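Local coordinates for protein TodX (Pseudomonas putida, PDB 3BS0) that forms an outer-membrane beta barrel of the FadL family and transports toluene, so admitting aromatic hydrocarbons to the cell for biodegradation, at residues A88-D92 with W93-A97; L167-S170 with S171-G174; A302-G305 with D306-D309. All coordinates share one frame; numbering follows the deposited sequence.

How the contacts relate
Following the chain from its N terminus, the three contacts come in series, and none nests in or crosses another. Contact 1 closes the tight turn that joins strands 80-90 and 93-108 into a hairpin. Contact 2 follows at the end of strand 151-169, where the chain folds straight into helix 170-179; its centre lies about 55 Å from that of contact 1, on the opposite side of the centre of the chain, as expected for the two ends of an elongated barrel. Contact 3 winds a short turn just after strand 293-302, its centre about 34 Å from that of contact 1 and 29 Å from that of contact 2. Each is local, shaping a strand end.

Contact 1. Residues A88-D92 with W93-A97; sequences AQLDD and WRFGA
W93, F95 and A88 carry most of this hairpin contact, and all three direct their side chains to the same face of the ladder, together with L90. The backbone evidence is a pair of two-way couplings. A88 N donates to F95 O at 2.6 Å with an N-H...O angle of 174°, and F95 N returns a bond to A88 O, both donors lying in the carbonyl plane. L90 and W93 form the next hydrogen-bonded pair, closing a type II' turn with D91 and D92 at its corners; here each donor sits well above the plane of its carbonyl. The W93 indole keeps L90 O at its edge and in its plane, 3.8 Å from CD1, because CG stands anti to the carbonyl carbon (chi1 -66°). Crossing F95 at about a right angle, L90 brings CD1 to 3.3 Å from F95 CE1. On the other face, Q89 and R94 run side by side as a non-hydrogen-bonded pair: the amide leans over one guanidinium face, with Q89 NE2 3.1 Å from R94 CZ. NE2 and the guanidinium nitrogens are all donors, so no hydrogen bond joins the groups; their planes are 39° apart, while Q89 OE1 accepts from G43 N. With an alanine in place of R94, the carbonyls of A40 and P41 would probably lose their weak guanidinium partners and the Q89 amide the flat group beneath it. Strand 129-143 flanks 93-97 on the side away from 88-92: G96 bonds to G140, W93 meets the rings of F141 and Y143, and F95 touches F141. Q89 and A88 touch N44 at the start of strand 44-60, which adjoins strand 80-90 in the barrel wall.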
loop_
_atom_site.group_PDB
_atom_site.type_symbol
_atom_site.label_atom_id
_atom_site.label_comp_id
_atom_site.label_asym_id
_atom_site.label_seq_id
_atom_site.Cartn_x
_atom_site.Cartn_y
_atom_site.Cartn_z
ATOM N N ALA A 88 10.678 -13.013 20.026
ATOM C CA ALA A 88 11.287 -13.730 21.151
ATOM C C ALA A 88 12.794 -13.545 21.244
ATOM O O ALA A 88 13.495 -13.519 20.228
ATOM C CB ALA A 88 10.956 -15.221 21.045
ATOM N N GLN A 89 13.293 -13.425 22.471
ATOM C CA GLN A 89 14.730 -13.251 22.699
ATOM C C GLN A 89 15.420 -14.511 23.202
ATOM O O GLN A 89 15.128 -14.991 24.284
ATOM C CB GLN A 89 14.987 -12.130 23.706
ATOM C CG GLN A 89 16.436 -12.048 24.167
ATOM C CD GLN A 89 16.695 -10.885 25.115
ATOM O OE1 GLN A 89 16.104 -10.796 26.193
ATOM N NE2 GLN A 89 17.578 -9.980 24.711
ATOM N N LEU A 90 16.327 -15.053 22.399
ATOM C CA LEU A 90 17.098 -16.229 22.784
ATOM C C LEU A 90 18.535 -15.740 22.853
ATOM O O LEU A 90 19.232 -15.718 21.844
ATOM C CB LEU A 90 17.001 -17.335 21.731
ATOM C CG LEU A 90 15.770 -18.234 21.558
ATOM C CD1 LEU A 90 16.102 -19.308 20.500
ATOM C CD2 LEU A 90 15.391 -18.898 22.880
ATOM N N ASP A 91 18.973 -15.333 24.040
ATOM C CA ASP A 91 20.327 -14.821 24.220
ATOM C C ASP A 91 20.559 -13.561 23.397
ATOM O O ASP A 91 19.958 -12.523 23.647
ATOM C CB ASP A 91 21.369 -15.865 23.814
ATOM C CG ASP A 91 21.406 -17.051 24.750
ATOM O OD1 ASP A 91 21.335 -16.839 25.982
ATOM O OD2 ASP A 91 21.521 -18.193 24.251
ATOM N N ASP A 92 21.452 -13.673 22.419
ATOM C CA ASP A 92 21.810 -12.575 21.526
ATOM C C ASP A 92 20.825 -12.474 20.369
ATOM O O ASP A 92 20.781 -11.468 19.662
ATOM C CB ASP A 92 23.211 -12.815 20.955
ATOM C CG ASP A 92 24.312 -12.417 21.910
ATOM O OD1 ASP A 92 25.456 -12.900 21.723
ATOM O OD2 ASP A 92 24.030 -11.609 22.826
ATOM N N TRP A 93 20.048 -13.532 20.178
ATOM C CA TRP A 93 19.078 -13.586 19.094
ATOM C C TRP A 93 17.700 -13.016 19.398
ATOM O O TRP A 93 17.286 -12.869 20.551
ATOM C CB TRP A 93 18.876 -15.032 18.613
ATOM C CG TRP A 93 20.070 -15.667 17.960
ATOM C CD1 TRP A 93 21.150 -16.217 18.580
ATOM C CD2 TRP A 93 20.293 -15.807 16.553
ATOM N NE1 TRP A 93 22.040 -16.695 17.646
ATOM C CE2 TRP A 93 21.544 -16.454 16.393
ATOM C CE3 TRP A 93 19.574 -15.447 15.409
ATOM C CZ2 TRP A 93 22.079 -16.754 15.135
ATOM C CZ3 TRP A 93 20.104 -15.741 14.159
ATOM C CH2 TRP A 93 21.351 -16.388 14.035
ATOM N N ARG A 94 17.004 -12.690 18.318
ATOM C CA ARG A 94 15.637 -12.214 18.387
ATOM C C ARG A 94 14.982 -12.958 17.229
ATOM O O ARG A 94 15.482 -12.931 16.101
ATOM C CB ARG A 94 15.542 -10.710 18.173
ATOM C CG ARG A 94 16.352 -9.886 19.150
ATOM C CD ARG A 94 15.723 -9.716 20.531
ATOM N NE ARG A 94 16.632 -8.957 21.396
ATOM C CZ ARG A 94 16.273 -8.257 22.468
ATOM N NH1 ARG A 94 15.003 -8.198 22.855
ATOM N NH2 ARG A 94 17.192 -7.585 23.141
ATOM N N PHE A 95 13.907 -13.678 17.528
ATOM C CA PHE A 95 13.179 -14.417 16.518
ATOM C C PHE A 95 11.749 -13.891 16.530
ATOM O O PHE A 95 11.145 -13.729 17.595
ATOM C CB PHE A 95 13.189 -15.902 16.843
ATOM C CG PHE A 95 14.549 -16.547 16.728
ATOM C CD1 PHE A 95 15.301 -16.840 17.865
ATOM C CD2 PHE A 95 15.053 -16.911 15.472
ATOM C CE1 PHE A 95 16.533 -17.495 17.751
ATOM C CE2 PHE A 95 16.269 -17.555 15.344
ATOM C CZ PHE A 95 17.018 -17.854 16.480
ATOM N N GLY A 96 11.203 -13.611 15.353
ATOM C CA GLY A 96 9.853 -13.100 15.310
ATOM C C GLY A 96 9.020 -13.464 14.100
ATOM O O GLY A 96 9.530 -13.643 12.997
ATOM N N ALA A 97 7.714 -13.578 14.324
ATOM C CA ALA A 97 6.763 -13.872 13.268
ATOM C C ALA A 97 5.552 -12.938 13.465
ATOM O O ALA A 97 5.364 -12.375 14.539
ATOM C CB ALA A 97 6.349 -15.306 13.345
#

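Contact 2. Residues L167-S170 with S171-G174; sequences LLPS and SQVG
P169 O and the amides of Q172 and V173 account for the first hydrogen bonds of this junction, and both are weak: V173 N donates from 3.4 Å, and Q172 N reaches P169 O at 3.1 Å with an angle of only 123°. G174 N to S170 O, at 2.8 Å, continues the helical pattern, although the position of that oxygen is less certain. Apolar packing comes from L168, whose CB lies 4.1 Å from V173 CG1. With CG anti to the carbonyl carbon (chi1 -67°), the L168 side chain crosses that of Q172 at about a right angle. A separate contact is made with a carbonyl, Q172 CB resting 3.5 Å from P169 O. Polar partners also lie beyond the segments: the hydroxyl S170 OG bonds to G195 O, the backbone amide S171 N to E119 OE1, and S171 OG more weakly to T413 N. Detergent molecules touch L168 and S170. With P169 at the N-cap position, the geometry is that of a strand running directly into a helix, here where strand 151-169 gives way to the helical loop that, as in FadL relatives, probably lies at the extracellular mouth of the barrel.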
loop_
_atom_site.group_PDB
_atom_site.type_symbol
_atom_site.label_atom_id
_atom_site.label_comp_id
_atom_site.label_asym_id
_atom_site.label_seq_id
_atom_site.Cartn_x
_atom_site.Cartn_y
_atom_site.Cartn_z
ATOM N N LEU A 167 -15.958 1.374 -14.957
ATOM C CA LEU A 167 -16.631 1.662 -16.197
ATOM C C LEU A 167 -15.730 2.510 -17.080
ATOM O O LEU A 167 -15.089 3.448 -16.622
ATOM C CB LEU A 167 -17.940 2.398 -15.934
ATOM C CG LEU A 167 -18.900 2.592 -17.120
ATOM C CD1 LEU A 167 -20.318 2.935 -16.606
ATOM C CD2 LEU A 167 -18.391 3.700 -18.042
ATOM N N LEU A 168 -15.663 2.151 -18.349
ATOM C CA LEU A 168 -14.887 2.899 -19.300
ATOM C C LEU A 168 -15.843 3.288 -20.408
ATOM O O LEU A 168 -16.358 2.428 -21.129
ATOM C CB LEU A 168 -13.747 2.065 -19.875
ATOM C CG LEU A 168 -12.626 1.670 -18.895
ATOM C CD1 LEU A 168 -11.596 0.800 -19.647
ATOM C CD2 LEU A 168 -11.960 2.918 -18.289
ATOM N N PRO A 169 -16.134 4.592 -20.531
ATOM C CA PRO A 169 -17.044 5.067 -21.578
ATOM C C PRO A 169 -16.429 4.667 -22.906
ATOM O O PRO A 169 -15.231 4.405 -22.975
ATOM C CB PRO A 169 -17.056 6.570 -21.362
ATOM C CG PRO A 169 -15.679 6.824 -20.772
ATOM C CD PRO A 169 -15.561 5.721 -19.776
ATOM N N SER A 170 -17.242 4.624 -23.950
ATOM C CA SER A 170 -16.785 4.214 -25.267
ATOM C C SER A 170 -15.577 4.937 -25.864
ATOM O O SER A 170 -14.769 4.325 -26.574
ATOM C CB SER A 170 -17.933 4.292 -26.250
ATOM O OG SER A 170 -17.463 3.940 -27.531
ATOM N N SER A 171 -15.447 6.236 -25.612
ATOM C CA SER A 171 -14.308 6.941 -26.165
ATOM C C SER A 171 -13.018 6.353 -25.612
ATOM O O SER A 171 -12.050 6.178 -26.358
ATOM C CB SER A 171 -14.399 8.445 -25.882
ATOM O OG SER A 171 -14.449 8.741 -24.493
ATOM N N GLN A 172 -12.991 6.027 -24.321
ATOM C CA GLN A 172 -11.778 5.438 -23.736
ATOM C C GLN A 172 -11.419 4.077 -24.344
ATOM O O GLN A 172 -10.248 3.806 -24.616
ATOM C CB GLN A 172 -11.894 5.312 -22.210
ATOM C CG GLN A 172 -11.404 6.543 -21.467
ATOM C CD GLN A 172 -11.260 6.320 -19.967
ATOM O OE1 GLN A 172 -12.250 6.267 -19.232
ATOM N NE2 GLN A 172 -10.018 6.182 -19.505
ATOM N N VAL A 173 -12.419 3.223 -24.564
ATOM C CA VAL A 173 -12.153 1.916 -25.160
ATOM C C VAL A 173 -11.756 2.096 -26.615
ATOM O O VAL A 173 -10.908 1.360 -27.117
ATOM C CB VAL A 173 -13.361 0.977 -25.090
ATOM C CG1 VAL A 173 -13.660 0.614 -23.656
ATOM C CG2 VAL A 173 -14.539 1.628 -25.725
ATOM N N GLY A 174 -12.354 3.078 -27.284
ATOM C CA GLY A 174 -12.006 3.336 -28.672
ATOM C C GLY A 174 -10.533 3.682 -28.847
ATOM O O GLY A 174 -9.874 3.186 -29.751
#

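Contact 3. Residues A302-G305 with D306-D309; sequences AYWG and DVMD
V307 packs back onto W304, and its side chain can be followed outward from the backbone. CB sits beside the carbonyl of the tryptophan, 3.3 Å from W304 O. The CG2 branch, anti to the carbonyl carbon while CG1 lies anti to the backbone N (chi1 157°), stays near that oxygen and ends at the six-membered part of the indole, with V307 CG2 4.0 Å from W304 CE3 and 4.1 Å from W304 CZ3. This methyl comes to the ring obliquely, and the two side chains run side by side in the same direction. The pairing follows from the backbone, since V307 N donates to W304 O at 2.6 Å with an N-H...O angle of 162°, the donor tilted 30° from the carbonyl plane. One step earlier D306 N reaches Y303 O at 3.2 Å, though the position of this nitrogen is less sure. Two successive bonds spanning three residues mark a short 3-10 turn, entered through an inverse gamma turn centred on Y303, in which W304 N makes a weak bond to A302 O. D306 CB lies 3.7 Å from Y303 O. Bent at chi2 and chi3, the chain of M308 doubles back to place SD 3.4 Å from G305 O. Beyond the turn, the W304 ring meets that of Y330 and touches P278 and I333, the latter at the start of strand 333-343, while Y303 bonds through its backbone to A279.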
loop_
_atom_site.group_PDB
_atom_site.type_symbol
_atom_site.label_atom_id
_atom_site.label_comp_id
_atom_site.label_asym_id
_atom_site.label_seq_id
_atom_site.Cartn_x
_atom_site.Cartn_y
_atom_site.Cartn_z
ATOM N N ALA A 302 13.468 3.278 -3.797
ATOM C CA ALA A 302 12.694 2.194 -4.408
ATOM C C ALA A 302 13.042 2.034 -5.882
ATOM O O ALA A 302 12.775 2.918 -6.691
ATOM C CB ALA A 302 11.207 2.469 -4.261
ATOM N N TYR A 303 13.612 0.886 -6.225
ATOM C CA TYR A 303 14.024 0.601 -7.594
ATOM C C TYR A 303 12.901 0.269 -8.557
ATOM O O TYR A 303 12.919 -0.786 -9.182
ATOM C CB TYR A 303 15.049 -0.537 -7.590
ATOM C CG TYR A 303 16.318 -0.168 -6.850
ATOM C CD1 TYR A 303 16.838 -0.992 -5.848
ATOM C CD2 TYR A 303 16.984 1.028 -7.133
ATOM C CE1 TYR A 303 17.983 -0.636 -5.148
ATOM C CE2 TYR A 303 18.127 1.395 -6.440
ATOM C CZ TYR A 303 18.623 0.561 -5.448
ATOM O OH TYR A 303 19.758 0.926 -4.760
ATOM N N TRP A 304 11.927 1.165 -8.680
ATOM C CA TRP A 304 10.817 0.942 -9.602
ATOM C C TRP A 304 11.385 0.841 -11.007
ATOM O O TRP A 304 11.086 -0.093 -11.752
ATOM C CB TRP A 304 9.804 2.091 -9.543
ATOM C CG TRP A 304 8.688 1.813 -8.607
ATOM C CD1 TRP A 304 8.395 2.481 -7.452
ATOM C CD2 TRP A 304 7.745 0.738 -8.700
ATOM N NE1 TRP A 304 7.331 1.884 -6.817
ATOM C CE2 TRP A 304 6.913 0.812 -7.561
ATOM C CE3 TRP A 304 7.526 -0.285 -9.634
ATOM C CZ2 TRP A 304 5.878 -0.100 -7.329
ATOM C CZ3 TRP A 304 6.497 -1.195 -9.401
ATOM C CH2 TRP A 304 5.688 -1.094 -8.256
ATOM N N GLY A 305 12.212 1.819 -11.350
ATOM C CA GLY A 305 12.834 1.852 -12.654
ATOM C C GLY A 305 13.384 0.527 -13.145
ATOM O O GLY A 305 13.583 0.368 -14.343
ATOM N N ASP A 306 13.627 -0.430 -12.257
ATOM C CA ASP A 306 14.160 -1.705 -12.717
ATOM C C ASP A 306 13.075 -2.731 -13.032
ATOM O O ASP A 306 13.371 -3.889 -13.347
ATOM C CB ASP A 306 15.178 -2.260 -11.716
ATOM C CG ASP A 306 16.502 -2.614 -12.377
ATOM O OD1 ASP A 306 16.607 -3.723 -12.946
ATOM O OD2 ASP A 306 17.430 -1.777 -12.347
ATOM N N VAL A 307 11.817 -2.304 -12.938
ATOM C CA VAL A 307 10.696 -3.167 -13.289
ATOM C C VAL A 307 10.473 -2.893 -14.771
ATOM O O VAL A 307 9.870 -1.883 -15.141
ATOM C CB VAL A 307 9.395 -2.816 -12.516
ATOM C CG1 VAL A 307 8.180 -3.316 -13.291
ATOM C CG2 VAL A 307 9.409 -3.463 -11.138
ATOM N N MET A 308 10.999 -3.778 -15.614
ATOM C CA MET A 308 10.867 -3.649 -17.065
ATOM C C MET A 308 9.841 -4.690 -17.483
ATOM O O MET A 308 9.104 -4.508 -18.452
ATOM C CB MET A 308 12.198 -3.963 -17.757
ATOM C CG MET A 308 13.435 -3.634 -16.930
ATOM S SD MET A 308 13.843 -1.880 -16.865
ATOM C CE MET A 308 15.391 -1.903 -17.726
ATOM N N ASP A 309 9.816 -5.781 -16.722
ATOM C CA ASP A 309 8.924 -6.910 -16.950
ATOM C C ASP A 309 7.466 -6.477 -17.084
ATOM O O ASP A 309 7.164 -5.290 -17.222
ATOM C CB ASP A 309 9.081 -7.907 -15.796
ATOM C CG ASP A 309 9.016 -9.348 -16.254
ATOM O OD1 ASP A 309 9.342 -9.607 -17.431
ATOM O OD2 ASP A 309 8.662 -10.223 -15.438
#